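Local coordinates for protein ESSB (Geobacillus thermodenitrificans, PDB 2YNQ) that is an integral membrane component of the type VII secretion system, represented here by its extracellular domain, and binds other copies of itself, at residues 55-66 against 101-111; 31-39 against 79-87. One frame throughout, in Å; residues are numbered along the deposited sequence.

Contact 1. Residues 55-66 against 101-111. With NA (sodium ion), chain O.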
loop_
_atom_site.group_PDB
_atom_site.type_symbol
_atom_site.label_atom_id
_atom_site.label_comp_id
_atom_site.label_asym_id
_atom_site.label_seq_id
_atom_site.Cartn_x
_atom_site.Cartn_y
_atom_site.Cartn_z
ATOM N N GLU D 55 -2.318 -4.514 4.565
ATOM C CA GLU D 55 -2.364 -3.758 3.308
ATOM C C GLU D 55 -1.478 -2.507 3.437
ATOM O O GLU D 55 -1.609 -1.747 4.389
ATOM C CB GLU D 55 -3.812 -3.386 2.962
ATOM C CG GLU D 55 -3.997 -2.662 1.647
ATOM C CD GLU D 55 -3.785 -3.546 0.423
ATOM O OE1 GLU D 55 -3.634 -4.778 0.556
ATOM O OE2 GLU D 55 -3.758 -2.997 -0.696
ATOM N N SER D 56 -0.563 -2.316 2.500
ATOM C CA SER D 56 0.304 -1.119 2.492
ATOM C C SER D 56 -0.458 0.126 2.133
ATOM O O SER D 56 -0.443 0.529 0.993
ATOM C CB SER D 56 1.397 -1.259 1.447
ATOM O OG SER D 56 2.213 -2.361 1.756
ATOM N N LEU D 57 -1.116 0.728 3.104
ATOM C CA LEU D 57 -1.827 1.974 2.914
ATOM C C LEU D 57 -1.039 3.084 3.574
ATOM O O LEU D 57 -0.540 2.916 4.683
ATOM C CB LEU D 57 -3.218 1.895 3.555
ATOM C CG LEU D 57 -4.210 0.863 3.033
ATOM C CD1 LEU D 57 -5.250 0.566 4.077
ATOM C CD2 LEU D 57 -4.888 1.360 1.779
ATOM N N THR D 58 -0.922 4.224 2.902
ATOM C CA THR D 58 -0.414 5.426 3.571
ATOM C C THR D 58 -1.519 5.897 4.504
ATOM O O THR D 58 -2.686 5.476 4.383
ATOM C CB THR D 58 -0.148 6.568 2.591
ATOM O OG1 THR D 58 -1.386 6.931 1.971
ATOM C CG2 THR D 58 0.869 6.163 1.524
ATOM N N GLU D 59 -1.155 6.782 5.417
ATOM C CA GLU D 59 -2.099 7.410 6.311
ATOM C C GLU D 59 -3.272 8.061 5.546
ATOM O O GLU D 59 -4.430 7.941 5.961
ATOM C CB GLU D 59 -1.355 8.449 7.160
ATOM C CG GLU D 59 -1.925 8.658 8.538
ATOM C CD GLU D 59 -2.232 7.351 9.238
ATOM O OE1 GLU D 59 -1.285 6.560 9.512
ATOM O OE2 GLU D 59 -3.433 7.118 9.502
ATOM N N GLU D 60 -2.971 8.732 4.432
ATOM C CA GLU D 60 -4.004 9.343 3.597
ATOM C C GLU D 60 -4.983 8.299 3.038
ATOM O O GLU D 60 -6.205 8.481 3.136
ATOM C CB GLU D 60 -3.397 10.146 2.436
ATOM C CG GLU D 60 -2.520 11.323 2.846
ATOM C CD GLU D 60 -1.094 10.924 3.248
ATOM O OE1 GLU D 60 -0.582 9.852 2.829
ATOM O OE2 GLU D 60 -0.482 11.716 3.989
ATOM N N GLN D 61 -4.441 7.222 2.458
ATOM C CA GLN D 61 -5.259 6.136 1.916
ATOM C C GLN D 61 -6.161 5.595 3.013
ATOM O O GLN D 61 -7.374 5.453 2.830
ATOM C CB GLN D 61 -4.386 5.013 1.336
ATOM C CG GLN D 61 -3.738 5.359 0.008
ATOM C CD GLN D 61 -2.780 4.298 -0.520
ATOM O OE1 GLN D 61 -1.792 3.927 0.120
ATOM N NE2 GLN D 61 -3.058 3.829 -1.719
ATOM N N ARG D 62 -5.541 5.326 4.152
ATOM C CA ARG D 62 -6.200 4.840 5.343
ATOM C C ARG D 62 -7.393 5.683 5.760
ATOM O O ARG D 62 -8.448 5.146 6.070
ATOM C CB ARG D 62 -5.185 4.852 6.466
ATOM C CG ARG D 62 -5.388 3.836 7.526
ATOM C CD ARG D 62 -4.219 3.973 8.491
ATOM N NE ARG D 62 -3.016 3.350 7.938
ATOM C CZ ARG D 62 -2.710 2.071 8.119
ATOM N NH1 ARG D 62 -3.505 1.301 8.839
ATOM N NH2 ARG D 62 -1.611 1.571 7.586
ATOM N N GLN D 63 -7.223 6.998 5.776
ATOM C CA GLN D 63 -8.311 7.926 6.086
ATOM C C GLN D 63 -9.420 7.853 5.045
ATOM O O GLN D 63 -10.585 8.082 5.343
ATOM C CB GLN D 63 -7.787 9.369 6.137
ATOM C CG GLN D 63 -7.078 9.753 7.436
ATOM C CD GLN D 63 -6.259 11.070 7.347
ATOM O OE1 GLN D 63 -5.406 11.328 8.201
ATOM N NE2 GLN D 63 -6.525 11.896 6.324
ATOM N N THR D 64 -9.034 7.542 3.817
ATOM C CA THR D 64 -9.910 7.603 2.671
ATOM C C THR D 64 -10.801 6.373 2.553
ATOM O O THR D 64 -11.980 6.524 2.262
ATOM C CB THR D 64 -9.078 7.750 1.375
ATOM O OG1 THR D 64 -8.148 8.824 1.528
ATOM C CG2 THR D 64 -9.962 8.012 0.154
ATOM N N VAL D 65 -10.249 5.174 2.759
ATOM C CA VAL D 65 -10.973 3.925 2.451
ATOM C C VAL D 65 -11.707 3.322 3.641
ATOM O O VAL D 65 -11.351 3.576 4.791
ATOM C CB VAL D 65 -10.062 2.831 1.802
ATOM C CG1 VAL D 65 -9.518 3.296 0.476
ATOM C CG2 VAL D 65 -8.940 2.378 2.751
ATOM N N SER D 66 -12.728 2.516 3.358
ATOM C CA SER D 66 -13.489 1.814 4.396
ATOM C C SER D 66 -12.760 0.534 4.768
ATOM O O SER D 66 -13.137 -0.549 4.310
ATOM C CB SER D 66 -14.880 1.428 3.889
ATOM O OG SER D 66 -15.707 2.549 3.671
ATOM N N ASP D 101 -19.500 1.863 -2.964
ATOM C CA ASP D 101 -18.619 2.599 -2.079
ATOM C C ASP D 101 -17.563 3.272 -2.952
ATOM O O ASP D 101 -16.682 2.598 -3.505
ATOM C CB ASP D 101 -17.967 1.641 -1.074
ATOM C CG ASP D 101 -17.155 2.364 -0.002
ATOM O OD1 ASP D 101 -16.318 3.251 -0.347
ATOM O OD2 ASP D 101 -17.361 2.023 1.195
ATOM N N ARG D 102 -17.660 4.591 -3.079
ATOM C CA ARG D 102 -16.846 5.362 -4.046
ATOM C C ARG D 102 -15.346 5.137 -3.889
ATOM O O ARG D 102 -14.667 4.750 -4.837
ATOM C CB ARG D 102 -17.173 6.853 -3.955
ATOM C CG ARG D 102 -16.438 7.699 -4.969
ATOM C CD ARG D 102 -15.797 8.905 -4.296
ATOM N NE ARG D 102 -16.786 9.679 -3.566
ATOM C CZ ARG D 102 -16.769 9.929 -2.259
ATOM N NH1 ARG D 102 -15.792 9.500 -1.478
ATOM N NH2 ARG D 102 -17.745 10.650 -1.736
ATOM N N ASP D 103 -14.837 5.350 -2.682
ATOM C CA ASP D 103 -13.408 5.259 -2.438
ATOM C C ASP D 103 -12.868 3.852 -2.545
ATOM O O ASP D 103 -11.677 3.671 -2.815
ATOM C CB ASP D 103 -13.067 5.914 -1.114
ATOM C CG ASP D 103 -13.556 7.357 -1.057
ATOM O OD1 ASP D 103 -13.488 8.057 -2.098
ATOM O OD2 ASP D 103 -14.033 7.787 0.004
ATOM N N LEU D 104 -13.743 2.858 -2.388
ATOM C CA LEU D 104 -13.338 1.490 -2.587
ATOM C C LEU D 104 -13.224 1.192 -4.076
ATOM O O LEU D 104 -12.321 0.468 -4.496
ATOM C CB LEU D 104 -14.261 0.498 -1.850
ATOM C CG LEU D 104 -14.193 0.465 -0.307
ATOM C CD1 LEU D 104 -14.926 -0.751 0.246
ATOM C CD2 LEU D 104 -12.786 0.489 0.242
ATOM N N ILE D 105 -14.117 1.756 -4.879
ATOM C CA ILE D 105 -14.014 1.622 -6.334
ATOM C C ILE D 105 -12.716 2.261 -6.782
ATOM O O ILE D 105 -11.940 1.655 -7.523
ATOM C CB ILE D 105 -15.211 2.258 -7.092
ATOM C CG1 ILE D 105 -16.528 1.576 -6.677
ATOM C CG2 ILE D 105 -14.986 2.186 -8.606
ATOM C CD1 ILE D 105 -17.828 2.286 -7.146
ATOM N N VAL D 106 -12.444 3.463 -6.297
ATOM C CA VAL D 106 -11.205 4.118 -6.671
ATOM C C VAL D 106 -10.000 3.278 -6.267
ATOM O O VAL D 106 -9.065 3.100 -7.059
ATOM C CB VAL D 106 -11.083 5.533 -6.074
ATOM C CG1 VAL D 106 -9.680 6.044 -6.259
ATOM C CG2 VAL D 106 -12.095 6.469 -6.712
ATOM N N TYR D 107 -10.009 2.758 -5.046
ATOM C CA TYR D 107 -8.856 1.984 -4.588
ATOM C C TYR D 107 -8.631 0.728 -5.441
ATOM O O TYR D 107 -7.490 0.385 -5.792
ATOM C CB TYR D 107 -9.001 1.622 -3.125
ATOM C CG TYR D 107 -7.745 1.043 -2.565
ATOM C CD1 TYR D 107 -6.663 1.868 -2.245
ATOM C CD2 TYR D 107 -7.624 -0.327 -2.361
ATOM C CE1 TYR D 107 -5.495 1.345 -1.734
ATOM C CE2 TYR D 107 -6.460 -0.869 -1.832
ATOM C CZ TYR D 107 -5.403 -0.035 -1.531
ATOM O OH TYR D 107 -4.237 -0.571 -1.048
ATOM N N ALA D 108 -9.724 0.063 -5.801
ATOM C CA ALA D 108 -9.656 -1.114 -6.644
ATOM C C ALA D 108 -9.188 -0.763 -8.064
ATOM O O ALA D 108 -8.411 -1.499 -8.675
ATOM C CB ALA D 108 -11.001 -1.802 -6.664
ATOM N N LEU D 109 -9.634 0.388 -8.564
ATOM C CA LEU D 109 -9.186 0.899 -9.870
ATOM C C LEU D 109 -7.672 1.108 -9.870
ATOM O O LEU D 109 -6.981 0.746 -10.838
ATOM C CB LEU D 109 -9.920 2.185 -10.236
ATOM C CG LEU D 109 -11.334 1.977 -10.791
ATOM C CD1 LEU D 109 -12.131 3.280 -10.762
ATOM C CD2 LEU D 109 -11.347 1.336 -12.221
ATOM N N LEU D 110 -7.156 1.666 -8.769
ATOM C CA LEU D 110 -5.701 1.810 -8.607
ATOM C C LEU D 110 -4.953 0.480 -8.635
ATOM O O LEU D 110 -3.946 0.364 -9.317
ATOM C CB LEU D 110 -5.361 2.599 -7.351
ATOM C CG LEU D 110 -5.654 4.104 -7.479
ATOM C CD1 LEU D 110 -5.585 4.762 -6.101
ATOM C CD2 LEU D 110 -4.744 4.840 -8.508
ATOM N N LYS D 111 -5.441 -0.534 -7.920
ATOM C CA LYS D 111 -4.791 -1.857 -7.962
ATOM C C LYS D 111 -4.907 -2.457 -9.360
ATOM O O LYS D 111 -3.976 -3.087 -9.855
ATOM C CB LYS D 111 -5.378 -2.808 -6.911
ATOM C CG LYS D 111 -5.028 -2.462 -5.466
ATOM C CD LYS D 111 -3.510 -2.290 -5.245
ATOM C CE LYS D 111 -3.097 -2.381 -3.778
ATOM N NZ LYS D 111 -3.036 -3.820 -3.268
HETATM NA NA NA O . -10.378 4.344 6.896
HETATM O O HOH W 1 -12.499 5.619 6.802
HETATM O O HOH W 2 -12.848 3.018 7.838
HETATM O O HOH W 3 -10.126 4.871 9.296
#

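Contact 2. Residues 31-39 against 79-87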
loop_
_atom_site.group_PDB
_atom_site.type_symbol
_atom_site.label_atom_id
_atom_site.label_comp_id
_atom_site.label_asym_id
_atom_site.label_seq_id
_atom_site.Cartn_x
_atom_site.Cartn_y
_atom_site.Cartn_z
ATOM N N LEU D 31 -4.930 -20.125 4.796
ATOM C CA LEU D 31 -6.221 -20.101 4.157
ATOM C C LEU D 31 -6.150 -19.885 2.668
ATOM O O LEU D 31 -7.182 -19.827 2.013
ATOM C CB LEU D 31 -7.100 -19.040 4.799
ATOM C CG LEU D 31 -7.551 -19.391 6.206
ATOM C CD1 LEU D 31 -8.381 -18.277 6.797
ATOM C CD2 LEU D 31 -8.310 -20.741 6.241
ATOM N N GLU D 32 -4.939 -19.801 2.116
ATOM C CA GLU D 32 -4.763 -19.366 0.738
ATOM C C GLU D 32 -5.421 -20.268 -0.316
ATOM O O GLU D 32 -5.876 -19.772 -1.339
ATOM C CB GLU D 32 -3.288 -19.140 0.433
ATOM C CG GLU D 32 -2.472 -20.410 0.350
ATOM C CD GLU D 32 -0.964 -20.165 0.350
ATOM O OE1 GLU D 32 -0.536 -18.980 0.259
ATOM O OE2 GLU D 32 -0.219 -21.175 0.456
ATOM N N ASP D 33 -5.498 -21.574 -0.070
ATOM C CA ASP D 33 -6.106 -22.482 -1.045
ATOM C C ASP D 33 -7.622 -22.558 -0.956
ATOM O O ASP D 33 -8.243 -23.372 -1.645
ATOM C CB ASP D 33 -5.531 -23.889 -0.907
ATOM C CG ASP D 33 -4.048 -23.947 -1.225
ATOM O OD1 ASP D 33 -3.586 -23.160 -2.079
ATOM O OD2 ASP D 33 -3.339 -24.782 -0.612
ATOM N N TYR D 34 -8.210 -21.722 -0.109
ATOM C CA TYR D 34 -9.627 -21.820 0.205
ATOM C C TYR D 34 -10.426 -20.636 -0.351
ATOM O O TYR D 34 -9.949 -19.496 -0.331
ATOM C CB TYR D 34 -9.835 -21.939 1.724
ATOM C CG TYR D 34 -9.236 -23.202 2.321
ATOM C CD1 TYR D 34 -9.852 -24.431 2.140
ATOM C CD2 TYR D 34 -8.040 -23.169 3.053
ATOM C CE1 TYR D 34 -9.305 -25.581 2.664
ATOM C CE2 TYR D 34 -7.487 -24.316 3.574
ATOM C CZ TYR D 34 -8.125 -25.518 3.377
ATOM O OH TYR D 34 -7.620 -26.679 3.893
ATOM N N ALA D 35 -11.643 -20.928 -0.818
ATOM C CA ALA D 35 -12.544 -19.934 -1.381
ATOM C C ALA D 35 -13.188 -19.159 -0.262
ATOM O O ALA D 35 -13.810 -19.745 0.609
ATOM C CB ALA D 35 -13.611 -20.592 -2.236
ATOM N N PRO D 36 -13.054 -17.828 -0.288
ATOM C CA PRO D 36 -13.567 -16.983 0.789
ATOM C C PRO D 36 -15.091 -16.963 0.879
ATOM O O PRO D 36 -15.624 -16.781 1.967
ATOM C CB PRO D 36 -13.025 -15.587 0.430
ATOM C CG PRO D 36 -12.738 -15.646 -0.997
ATOM C CD PRO D 36 -12.319 -17.046 -1.299
ATOM N N GLU D 37 -15.775 -17.159 -0.244
ATOM C CA GLU D 37 -17.225 -17.068 -0.294
ATOM C C GLU D 37 -17.885 -18.191 0.525
ATOM O O GLU D 37 -18.994 -18.037 1.014
ATOM C CB GLU D 37 -17.734 -17.068 -1.750
ATOM C CG GLU D 37 -17.126 -15.981 -2.673
ATOM C CD GLU D 37 -15.691 -16.311 -3.154
ATOM O OE1 GLU D 37 -15.265 -17.485 -3.126
ATOM O OE2 GLU D 37 -14.959 -15.386 -3.566
ATOM N N ASP D 38 -17.198 -19.317 0.686
ATOM C CA ASP D 38 -17.781 -20.411 1.451
ATOM C C ASP D 38 -17.340 -20.481 2.919
ATOM O O ASP D 38 -17.766 -21.367 3.657
ATOM C CB ASP D 38 -17.557 -21.769 0.774
ATOM C CG ASP D 38 -18.707 -22.728 1.054
ATOM O OD1 ASP D 38 -19.860 -22.325 0.733
ATOM O OD2 ASP D 38 -18.478 -23.838 1.626
ATOM N N MET D 39 -16.490 -19.554 3.336
ATOM C CA MET D 39 -16.007 -19.548 4.698
ATOM C C MET D 39 -17.093 -19.137 5.685
ATOM O O MET D 39 -17.933 -18.295 5.366
ATOM C CB MET D 39 -14.829 -18.590 4.803
ATOM C CG MET D 39 -13.535 -19.180 4.330
ATOM S SD MET D 39 -12.245 -17.938 4.229
ATOM C CE MET D 39 -10.953 -18.915 3.453
ATOM N N LEU D 79 -15.196 -9.593 1.753
ATOM C CA LEU D 79 -14.814 -10.164 0.471
ATOM C C LEU D 79 -13.986 -9.185 -0.339
ATOM O O LEU D 79 -12.980 -9.575 -0.937
ATOM C CB LEU D 79 -16.042 -10.628 -0.316
ATOM C CG LEU D 79 -16.756 -11.843 0.295
ATOM C CD1 LEU D 79 -18.116 -12.161 -0.419
ATOM C CD2 LEU D 79 -15.822 -13.060 0.333
ATOM N N TYR D 80 -14.386 -7.912 -0.336
ATOM C CA TYR D 80 -13.615 -6.873 -1.005
ATOM C C TYR D 80 -12.150 -6.916 -0.563
ATOM O O TYR D 80 -11.252 -7.009 -1.397
ATOM C CB TYR D 80 -14.187 -5.497 -0.710
ATOM C CG TYR D 80 -13.314 -4.396 -1.251
ATOM C CD1 TYR D 80 -13.497 -3.921 -2.541
ATOM C CD2 TYR D 80 -12.290 -3.829 -0.478
ATOM C CE1 TYR D 80 -12.685 -2.905 -3.059
ATOM C CE2 TYR D 80 -11.479 -2.810 -0.986
ATOM C CZ TYR D 80 -11.684 -2.359 -2.285
ATOM O OH TYR D 80 -10.908 -1.356 -2.835
ATOM N N TRP D 81 -11.913 -6.859 0.748
ATOM C CA TRP D 81 -10.544 -6.789 1.246
ATOM C C TRP D 81 -9.763 -8.072 1.029
ATOM O O TRP D 81 -8.546 -8.035 0.805
ATOM C CB TRP D 81 -10.512 -6.331 2.712
ATOM C CG TRP D 81 -10.808 -4.853 2.786
ATOM C CD1 TRP D 81 -11.951 -4.259 3.244
ATOM C CD2 TRP D 81 -9.958 -3.786 2.310
ATOM N NE1 TRP D 81 -11.858 -2.888 3.098
ATOM C CE2 TRP D 81 -10.638 -2.575 2.546
ATOM C CE3 TRP D 81 -8.683 -3.744 1.725
ATOM C CZ2 TRP D 81 -10.091 -1.327 2.206
ATOM C CZ3 TRP D 81 -8.138 -2.506 1.387
ATOM C CH2 TRP D 81 -8.844 -1.315 1.631
ATOM N N ILE D 82 -10.458 -9.205 1.071
ATOM C CA ILE D 82 -9.809 -10.468 0.821
ATOM C C ILE D 82 -9.342 -10.520 -0.643
ATOM O O ILE D 82 -8.207 -10.948 -0.931
ATOM C CB ILE D 82 -10.729 -11.669 1.161
ATOM C CG1 ILE D 82 -10.962 -11.760 2.680
ATOM C CG2 ILE D 82 -10.137 -12.967 0.590
ATOM C CD1 ILE D 82 -12.130 -12.704 3.127
ATOM N N TYR D 83 -10.188 -10.070 -1.565
ATOM C CA TYR D 83 -9.762 -10.050 -2.980
ATOM C C TYR D 83 -8.683 -9.032 -3.259
ATOM O O TYR D 83 -7.783 -9.278 -4.084
ATOM C CB TYR D 83 -10.911 -9.776 -3.939
ATOM C CG TYR D 83 -12.037 -10.764 -3.893
ATOM C CD1 TYR D 83 -11.804 -12.141 -3.840
ATOM C CD2 TYR D 83 -13.354 -10.312 -3.951
ATOM C CE1 TYR D 83 -12.880 -13.043 -3.805
ATOM C CE2 TYR D 83 -14.418 -11.187 -3.930
ATOM C CZ TYR D 83 -14.176 -12.552 -3.851
ATOM O OH TYR D 83 -15.273 -13.391 -3.847
ATOM N N ILE D 84 -8.786 -7.868 -2.626
ATOM C CA ILE D 84 -7.691 -6.914 -2.712
ATOM C C ILE D 84 -6.435 -7.622 -2.230
ATOM O O ILE D 84 -5.415 -7.589 -2.909
ATOM C CB ILE D 84 -7.903 -5.647 -1.865
ATOM C CG1 ILE D 84 -8.974 -4.736 -2.484
ATOM C CG2 ILE D 84 -6.582 -4.921 -1.702
ATOM C CD1 ILE D 84 -8.575 -4.014 -3.831
ATOM N N GLY D 85 -6.512 -8.295 -1.077
ATOM C CA GLY D 85 -5.333 -8.981 -0.520
ATOM C C GLY D 85 -4.767 -10.059 -1.440
ATOM O O GLY D 85 -3.565 -10.281 -1.472
ATOM N N ARG D 86 -5.635 -10.732 -2.195
ATOM C CA ARG D 86 -5.198 -11.823 -3.065
ATOM C C ARG D 86 -4.850 -11.307 -4.456
ATOM O O ARG D 86 -4.560 -12.084 -5.352
ATOM C CB ARG D 86 -6.256 -12.935 -3.154
ATOM C CG ARG D 86 -6.486 -13.637 -1.855
ATOM C CD ARG D 86 -7.520 -14.750 -1.903
ATOM N NE ARG D 86 -7.415 -15.574 -0.683
ATOM C CZ ARG D 86 -8.032 -16.736 -0.485
ATOM N NH1 ARG D 86 -8.822 -17.256 -1.419
ATOM N NH2 ARG D 86 -7.839 -17.393 0.653
ATOM N N SER D 87 -4.855 -9.993 -4.626
ATOM C CA SER D 87 -4.534 -9.384 -5.913
ATOM C C SER D 87 -5.537 -9.795 -6.988
ATOM O O SER D 87 -5.164 -10.069 -8.125
ATOM C CB SER D 87 -3.099 -9.746 -6.347
ATOM O OG SER D 87 -2.158 -9.273 -5.395
#

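Contact 1. Residues 55-66 against 101-111
The short helix 59-64, entered through a capping box of Thr58 and Gln61 and carrying a sodium site at its C-terminal end, packs on the first turns of helix 102-118. At the end of the contact near Lys111, Glu55 and Tyr107 reach out from opposite directions, and OE2 of Glu55 takes two bonds: a very short one from Tyr107 OH (2.5 Å) and a salt bridge from Lys111 NZ (2.8 Å), which uses the syn lone pair. With CG anti to the backbone N (chi1 -170°), the Tyr107 side chain reaches across to bring its OH to Glu55. Its ring passes Leu57, whose CD2 lies 3.6 Å from CE1, while Gln61 NE2 meets the ring edge 3.5 Å from the same carbon. Val65 packs with CG1 against Tyr107 CB and with CB against Leu104 CD2. Farther along, Ser66 OG donates to the syn lone pair of Asp101 OD2 (3.0 Å), on the residue that N-caps helix 102-118. Arg62 O (2.2 Å) and Val65 O (2.4 Å) bind the sodium, with waters and Asn67 OD1 as further ligands. Helix 75-85 borders Leu104 and Tyr107 through Trp81 and Tyr80, helix 124-152 touches Asp103, and the second subunit packs on Thr58 and Arg62.

Contact 2. Residues 31-39 against 79-87
Tyr34 O receives both terminal nitrogens of Arg86: NH1 at 2.7 Å with an N-H...O angle of 158°, and NH2 at 3.1 Å in a weak bond. The carbonyl oxygen lies close to the guanidinium plane, although the NH1 donor is tilted 24° from the carbonyl plane. NH2 also makes a weak, bent bond to Leu31 O, 2.9 Å away, and Glu32 O sits over one face of the guanidinium, toward its rim. The chain of Arg86 runs fully extended from CG to NE, which carries the charge across to the type I beta turn of Leu31 to Tyr34. The turn lies in the connection between helices 24-31 and 41-53, whereas Arg86 stands where helix 75-85 ends in a Schellman motif with Ser87 as its C-prime residue; the contact thus joins an interhelical loop to a helix C terminus in this all-helical domain. NE of Arg86 has a weak bond to Tyr51 OH of helix 41-53. Beside the arginine, Pro36 presses its ring on the helix: CB touches Leu79 CD2 (3.8 Å) and Ile82 CG2 (3.9 Å), CG approaches Tyr83 CE1 (3.8 Å), and CD lies 3.5 Å from Arg86 NH1.

From the N terminus, the chain leaves helix 24-31 through residues 31-39, forms helix 41-53 and then residues 55-66 before reaching helix 75-85. There residues 79-87 return to 31-39, so contact 2 closes the first loop. Helix 89-99 follows, and residues 101-111 come back to 55-66 in contact 1. The segments alternate, and the two closures therefore cross. Their centres are about 18 Å apart, and helix 75-85, part of contact 2, also touches contact 1: Leu79, Ile82 and Tyr83 face residues 31-39, while Tyr80 OH probably bonds Leu104 O and Trp81 NE1 probably bonds Ser66 O. Contact 2 ties the connection after helix 24-31 to helix 75-85, and contact 1 ties helix 59-64 to helix 102-118.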